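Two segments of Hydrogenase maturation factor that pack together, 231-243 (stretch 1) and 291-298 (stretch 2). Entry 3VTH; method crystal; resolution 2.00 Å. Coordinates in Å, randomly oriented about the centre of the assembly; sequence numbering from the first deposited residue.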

ATOM      1  N   ASN A 231     -17.453  -3.274 -18.210  1.00 30.57           N
ATOM      2  CA  ASN A 231     -18.586  -2.550 -17.646  1.00 31.08           C
ATOM      3  C   ASN A 231     -18.971  -3.115 -16.272  1.00 31.43           C
ATOM      4  O   ASN A 231     -19.442  -4.255 -16.174  1.00 32.53           O
ATOM      5  CB  ASN A 231     -19.777  -2.655 -18.618  1.00 32.42           C
ATOM      6  CG  ASN A 231     -20.989  -1.856 -18.178  1.00 32.91           C
ATOM      7  OD1 ASN A 231     -21.054  -1.340 -17.063  1.00 34.46           O
ATOM      8  ND2 ASN A 231     -21.961  -1.748 -19.065  1.00 35.53           N
ATOM      9  N   ALA A 232     -18.815  -2.309 -15.226  1.00 30.74           N
ATOM     10  CA  ALA A 232     -19.152  -2.744 -13.853  1.00 31.36           C
ATOM     11  C   ALA A 232     -20.661  -2.849 -13.588  1.00 33.06           C
ATOM     12  O   ALA A 232     -21.076  -3.275 -12.504  1.00 33.29           O
ATOM     13  CB  ALA A 232     -18.484  -1.833 -12.815  1.00 29.78           C
ATOM     14  N   LEU A 233     -21.478  -2.442 -14.562  1.00 34.73           N
ATOM     15  CA  LEU A 233     -22.930  -2.641 -14.468  1.00 37.32           C
ATOM     16  C   LEU A 233     -23.382  -3.888 -15.239  1.00 39.11           C
ATOM     17  O   LEU A 233     -24.567  -4.272 -15.188  1.00 40.41           O
ATOM     18  CB  LEU A 233     -23.706  -1.407 -14.982  1.00 38.88           C
ATOM     19  CG  LEU A 233     -23.515  -0.026 -14.324  1.00 37.55           C
ATOM     20  CD1 LEU A 233     -24.514   0.984 -14.910  1.00 40.28           C
ATOM     21  CD2 LEU A 233     -23.684  -0.095 -12.832  1.00 35.98           C
ATOM     22  N   ASP A 234     -22.441  -4.526 -15.938  1.00 38.28           N
ATOM     23  CA  ASP A 234     -22.759  -5.669 -16.805  1.00 40.40           C
ATOM     24  C   ASP A 234     -22.474  -7.018 -16.118  1.00 39.97           C
ATOM     25  O   ASP A 234     -21.318  -7.464 -16.058  1.00 38.27           O
ATOM     26  CB  ASP A 234     -22.007  -5.530 -18.148  1.00 40.12           C
ATOM     27  CG  ASP A 234     -22.455  -6.545 -19.199  1.00 43.54           C
ATOM     28  OD1 ASP A 234     -22.862  -7.662 -18.840  1.00 44.60           O
ATOM     29  OD2 ASP A 234     -22.365  -6.230 -20.408  1.00 47.68           O
ATOM     30  N   ASP A 235     -23.546  -7.650 -15.625  1.00 41.19           N
ATOM     31  CA  ASP A 235     -23.500  -8.943 -14.922  1.00 41.76           C
ATOM     32  C   ASP A 235     -22.687 -10.028 -15.641  1.00 41.42           C
ATOM     33  O   ASP A 235     -21.822 -10.659 -15.030  1.00 40.00           O
ATOM     34  CB  ASP A 235     -24.919  -9.493 -14.685  1.00 44.49           C
ATOM     35  CG  ASP A 235     -25.571  -8.979 -13.399  1.00 45.61           C
ATOM     36  OD1 ASP A 235     -26.522  -9.635 -12.920  1.00 51.14           O
ATOM     37  OD2 ASP A 235     -25.183  -7.928 -12.875  1.00 45.52           O
ATOM     38  N   GLU A 236     -22.961 -10.263 -16.925  1.00 42.07           N
ATOM     39  CA  GLU A 236     -22.285 -11.360 -17.627  1.00 42.73           C
ATOM     40  C   GLU A 236     -20.826 -11.022 -17.972  1.00 40.52           C
ATOM     41  O   GLU A 236     -19.973 -11.921 -17.986  1.00 40.16           O
ATOM     42  CB  GLU A 236     -23.097 -11.889 -18.837  1.00 45.32           C
ATOM     43  CG  GLU A 236     -22.610 -11.437 -20.198  1.00 47.67           C
ATOM     44  CD  GLU A 236     -23.410 -12.042 -21.349  1.00 53.06           C
ATOM     45  OE1 GLU A 236     -23.590 -13.278 -21.382  1.00 55.71           O
ATOM     46  OE2 GLU A 236     -23.843 -11.271 -22.237  1.00 55.02           O
ATOM     47  N   ALA A 237     -20.534  -9.735 -18.195  1.00 38.64           N
ATOM     48  CA  ALA A 237     -19.170  -9.305 -18.492  1.00 36.84           C
ATOM     49  C   ALA A 237     -18.272  -9.555 -17.292  1.00 35.24           C
ATOM     50  O   ALA A 237     -17.142 -10.018 -17.440  1.00 34.62           O
ATOM     51  CB  ALA A 237     -19.122  -7.825 -18.898  1.00 35.93           C
ATOM     52  N   VAL A 238     -18.798  -9.245 -16.107  1.00 35.17           N
ATOM     53  CA  VAL A 238     -18.095  -9.451 -14.841  1.00 34.28           C
ATOM     54  C   VAL A 238     -17.869 -10.941 -14.604  1.00 34.95           C
ATOM     55  O   VAL A 238     -16.756 -11.341 -14.266  1.00 34.85           O
ATOM     56  CB  VAL A 238     -18.846  -8.786 -13.651  1.00 34.14           C
ATOM     57  CG1 VAL A 238     -18.210  -9.157 -12.285  1.00 33.55           C
ATOM     58  CG2 VAL A 238     -18.878  -7.279 -13.828  1.00 32.79           C
ATOM     59  N   ALA A 239     -18.912 -11.752 -14.791  1.00 36.71           N
ATOM     60  CA  ALA A 239     -18.802 -13.205 -14.693  1.00 37.82           C
ATOM     61  C   ALA A 239     -17.743 -13.763 -15.660  1.00 38.09           C
ATOM     62  O   ALA A 239     -16.974 -14.650 -15.298  1.00 38.61           O
ATOM     63  CB  ALA A 239     -20.169 -13.880 -14.952  1.00 40.53           C
ATOM     64  N   THR A 240     -17.712 -13.254 -16.890  1.00 37.62           N
ATOM     65  CA  THR A 240     -16.733 -13.711 -17.877  1.00 37.79           C
ATOM     66  C   THR A 240     -15.295 -13.350 -17.469  1.00 36.13           C
ATOM     67  O   THR A 240     -14.380 -14.168 -17.614  1.00 35.86           O
ATOM     68  CB  THR A 240     -17.059 -13.148 -19.269  1.00 38.32           C
ATOM     69  OG1 THR A 240     -18.378 -13.566 -19.626  1.00 40.55           O
ATOM     70  CG2 THR A 240     -16.060 -13.646 -20.323  1.00 39.12           C
ATOM     71  N   LEU A 241     -15.113 -12.143 -16.940  1.00 34.51           N
ATOM     72  CA  LEU A 241     -13.807 -11.714 -16.455  1.00 33.92           C
ATOM     73  C   LEU A 241     -13.310 -12.616 -15.324  1.00 34.39           C
ATOM     74  O   LEU A 241     -12.147 -13.042 -15.341  1.00 34.53           O
ATOM     75  CB  LEU A 241     -13.820 -10.234 -16.039  1.00 32.06           C
ATOM     76  CG  LEU A 241     -12.535  -9.670 -15.417  1.00 30.74           C
ATOM     77  CD1 LEU A 241     -11.367  -9.837 -16.403  1.00 28.98           C
ATOM     78  CD2 LEU A 241     -12.700  -8.220 -15.009  1.00 27.67           C
ATOM     79  N   ARG A 242     -14.183 -12.914 -14.360  1.00 35.24           N
ATOM     80  CA  ARG A 242     -13.845 -13.829 -13.268  1.00 36.17           C
ATOM     81  C   ARG A 242     -13.477 -15.237 -13.754  1.00 38.15           C
ATOM     82  O   ARG A 242     -12.540 -15.833 -13.237  1.00 38.36           O
ATOM     83  CB  ARG A 242     -14.982 -13.915 -12.240  1.00 36.91           C
ATOM     84  CG  ARG A 242     -15.113 -12.688 -11.361  1.00 34.55           C
ATOM     85  CD  ARG A 242     -15.985 -12.956 -10.118  1.00 37.29           C
ATOM     86  NE  ARG A 242     -16.040 -11.759  -9.280  1.00 34.17           N
ATOM     87  CZ  ARG A 242     -15.088 -11.388  -8.431  1.00 33.63           C
ATOM     88  NH1 ARG A 242     -14.001 -12.139  -8.267  1.00 34.76           N
ATOM     89  NH2 ARG A 242     -15.225 -10.264  -7.731  1.00 30.02           N
ATOM     90  N   ARG A 243     -14.212 -15.764 -14.731  1.00 39.90           N
ATOM     91  CA  ARG A 243     -13.913 -17.091 -15.292  1.00 42.54           C
ATOM     92  C   ARG A 243     -12.552 -17.131 -15.993  1.00 42.09           C
ATOM     93  O   ARG A 243     -11.771 -18.063 -15.800  1.00 43.41           O
ATOM     94  CB  ARG A 243     -15.008 -17.552 -16.267  1.00 44.27           C
ATOM     95  CG  ARG A 243     -14.867 -19.024 -16.730  1.00 48.62           C
ATOM     96  CD  ARG A 243     -15.872 -19.427 -17.829  1.00 53.06           C
ATOM     97  NE  ARG A 243     -17.102 -18.647 -17.743  1.00 54.76           N
ATOM     98  CZ  ARG A 243     -17.443 -17.670 -18.580  1.00 54.25           C
ATOM     99  NH1 ARG A 243     -16.668 -17.354 -19.614  1.00 53.19           N
ATOM    100  NH2 ARG A 243     -18.579 -17.015 -18.382  1.00 54.62           N
TER
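Stretch 2 (291-298) EKLAKGIA

Stretch 2 has no regular helix or strand; it is extended and then bends in a type II beta turn from Ala 294 to Ile 297. It lies along the turn and the helix that follows, as far as Arg 242. The two chains run in the same general direction: Leu 293 and Ala 294 sit by Ala 232 and Leu 233, and Gly 296 and Ile 297 come later, by Val 238 and Arg 242. The CA atoms of Leu 233 and Ala 294 are 4.6 Å apart, and those of Val 238 and Gly 296 are 6.4 Å apart. Together the stretches bury 491 Å².

Stretch 1 offers a dented surface. A type I turn from Asn 231 to Asp 234 leads into the helix that starts at Asp 235. Asp 234 caps this helix through OD1, which accepts from Ala 237 N at 3.2 Å.

Ala 294 is the bump that fills the dent. Its CB points toward stretch 1 and lies 3.6 Å from Leu 233 C, 3.1 Å from Asp 235 OD2 and 4.4 Å from Val 238 CG2. The small methyl group therefore sits where the turn meets the helix. The backbone is held on both sides of this methyl. Ala 294 N donates to Ala 232 O at 3.0 Å, nearly straight. Lys 295 N donates to Asp 235 OD2 at 3.1 Å.

Leucines meet beside this fit. The CA-to-CB bond of Leu 233 points away from stretch 2, but its end comes back, and its CD2 touches Leu 293 CD2 at 3.7 Å. Ile 297 behaves similarly: its CA-to-CB bond points away, yet CD1 reaches Val 238 CG2 at 3.8 Å and Ala 232 CB at 4.1 Å. Ile 297 CD1 sits over the gap between these two residues.

Gly 296 meets the helix where Val 238 bulges. Val 238 CG1 lies 3.3 Å from Gly 296 O. A CB on Gly 296 would point toward the helix and come 3.2 Å from Val 238 CG1, a tight approach. The backbone angles, 86/6, also call for glycine by themselves, since a CB would jam against the carbonyl O of Lys 295.

One helical turn on, Arg 242 closes the contact. Its guanidinium presents an edge to Gly 296 O, which accepts from Arg 242 NE at 2.8 Å and from Arg 242 NH2 at 2.9 Å.

Lys 295 is exposed, and the end of its side chain leads away. A water bridges the backbones here, donating to Asp 235 O at 2.8 Å and to Lys 295 O at 2.4 Å.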

ATOM      1  N   GLU A 291     -27.499   3.095  -4.897  1.00 44.96           N
ATOM      2  CA  GLU A 291     -27.491   2.294  -6.123  1.00 45.95           C
ATOM      3  C   GLU A 291     -26.492   1.138  -6.055  1.00 44.24           C
ATOM      4  O   GLU A 291     -25.495   1.191  -5.308  1.00 42.74           O
ATOM      5  CB  GLU A 291     -27.155   3.172  -7.333  1.00 46.27           C
ATOM      6  CG  GLU A 291     -28.303   4.038  -7.831  1.00 51.59           C
ATOM      7  CD  GLU A 291     -28.011   4.591  -9.213  1.00 56.12           C
ATOM      8  OE1 GLU A 291     -28.522   4.012 -10.195  1.00 59.63           O
ATOM      9  OE2 GLU A 291     -27.235   5.573  -9.328  1.00 57.74           O
ATOM     10  N   LYS A 292     -26.756   0.111  -6.856  1.00 44.31           N
ATOM     11  CA  LYS A 292     -25.963  -1.117  -6.844  1.00 43.55           C
ATOM     12  C   LYS A 292     -25.229  -1.335  -8.162  1.00 41.69           C
ATOM     13  O   LYS A 292     -25.782  -1.097  -9.219  1.00 41.63           O
ATOM     14  CB  LYS A 292     -26.868  -2.321  -6.568  1.00 45.40           C
ATOM     15  CG  LYS A 292     -27.263  -2.483  -5.106  1.00 48.76           C
ATOM     16  CD  LYS A 292     -27.988  -3.809  -4.895  1.00 52.54           C
ATOM     17  CE  LYS A 292     -28.547  -3.908  -3.497  1.00 56.02           C
ATOM     18  NZ  LYS A 292     -29.850  -3.194  -3.400  1.00 59.64           N
ATOM     19  N   LEU A 293     -23.977  -1.786  -8.083  1.00 39.61           N
ATOM     20  CA  LEU A 293     -23.261  -2.260  -9.267  1.00 38.18           C
ATOM     21  C   LEU A 293     -23.712  -3.700  -9.582  1.00 39.26           C
ATOM     22  O   LEU A 293     -24.578  -4.245  -8.892  1.00 39.42           O
ATOM     23  CB  LEU A 293     -21.744  -2.149  -9.066  1.00 36.48           C
ATOM     24  CG  LEU A 293     -21.168  -0.751  -8.800  1.00 34.74           C
ATOM     25  CD1 LEU A 293     -19.661  -0.790  -8.452  1.00 34.07           C
ATOM     26  CD2 LEU A 293     -21.419   0.208  -9.968  1.00 33.67           C
ATOM     27  N   ALA A 294     -23.144  -4.302 -10.626  1.00 39.05           N
ATOM     28  CA  ALA A 294     -23.519  -5.657 -11.052  1.00 40.39           C
ATOM     29  C   ALA A 294     -23.164  -6.704 -10.000  1.00 40.13           C
ATOM     30  O   ALA A 294     -22.277  -6.477  -9.177  1.00 38.71           O
ATOM     31  CB  ALA A 294     -22.828  -5.995 -12.362  1.00 40.22           C
ATOM     32  N   LYS A 295     -23.848  -7.847 -10.035  1.00 41.48           N
ATOM     33  CA  LYS A 295     -23.459  -9.012  -9.222  1.00 41.91           C
ATOM     34  C   LYS A 295     -22.035  -9.447  -9.576  1.00 39.96           C
ATOM     35  O   LYS A 295     -21.605  -9.298 -10.718  1.00 39.94           O
ATOM     36  CB  LYS A 295     -24.434 -10.184  -9.414  1.00 44.15           C
ATOM     37  CG  LYS A 295     -25.883  -9.841  -9.098  1.00 48.26           C
ATOM     38  CD  LYS A 295     -26.739 -11.070  -8.714  1.00 52.12           C
ATOM     39  CE  LYS A 295     -27.251 -11.829  -9.936  1.00 55.69           C
ATOM     40  NZ  LYS A 295     -28.472 -12.669  -9.658  1.00 57.93           N
ATOM     41  N   GLY A 296     -21.298  -9.957  -8.591  1.00 38.63           N
ATOM     42  CA  GLY A 296     -19.921 -10.387  -8.822  1.00 36.34           C
ATOM     43  C   GLY A 296     -18.869  -9.299  -8.707  1.00 34.27           C
ATOM     44  O   GLY A 296     -17.698  -9.541  -9.001  1.00 32.93           O
ATOM     45  N   ILE A 297     -19.261  -8.092  -8.298  1.00 33.61           N
ATOM     46  CA  ILE A 297     -18.262  -7.051  -8.038  1.00 32.22           C
ATOM     47  C   ILE A 297     -17.737  -7.229  -6.608  1.00 31.53           C
ATOM     48  O   ILE A 297     -16.525  -7.424  -6.381  1.00 30.38           O
ATOM     49  CB  ILE A 297     -18.818  -5.592  -8.236  1.00 32.40           C
ATOM     50  CG1 ILE A 297     -19.232  -5.312  -9.697  1.00 32.98           C
ATOM     51  CG2 ILE A 297     -17.839  -4.540  -7.713  1.00 30.27           C
ATOM     52  CD1 ILE A 297     -18.111  -5.363 -10.686  1.00 32.73           C
ATOM     53  N   ALA A 298     -18.644  -7.123  -5.643  1.00 31.42           N
ATOM     54  CA  ALA A 298     -18.260  -7.226  -4.238  1.00 31.28           C
ATOM     55  C   ALA A 298     -19.382  -7.866  -3.438  1.00 32.78           C
ATOM     56  O   ALA A 298     -19.858  -7.310  -2.439  1.00 32.53           O
ATOM     57  CB  ALA A 298     -17.886  -5.848  -3.674  1.00 30.15           C
TER
HETATM   58  O   HOH W   1     -21.630 -11.143 -12.315  1.00 20.93           O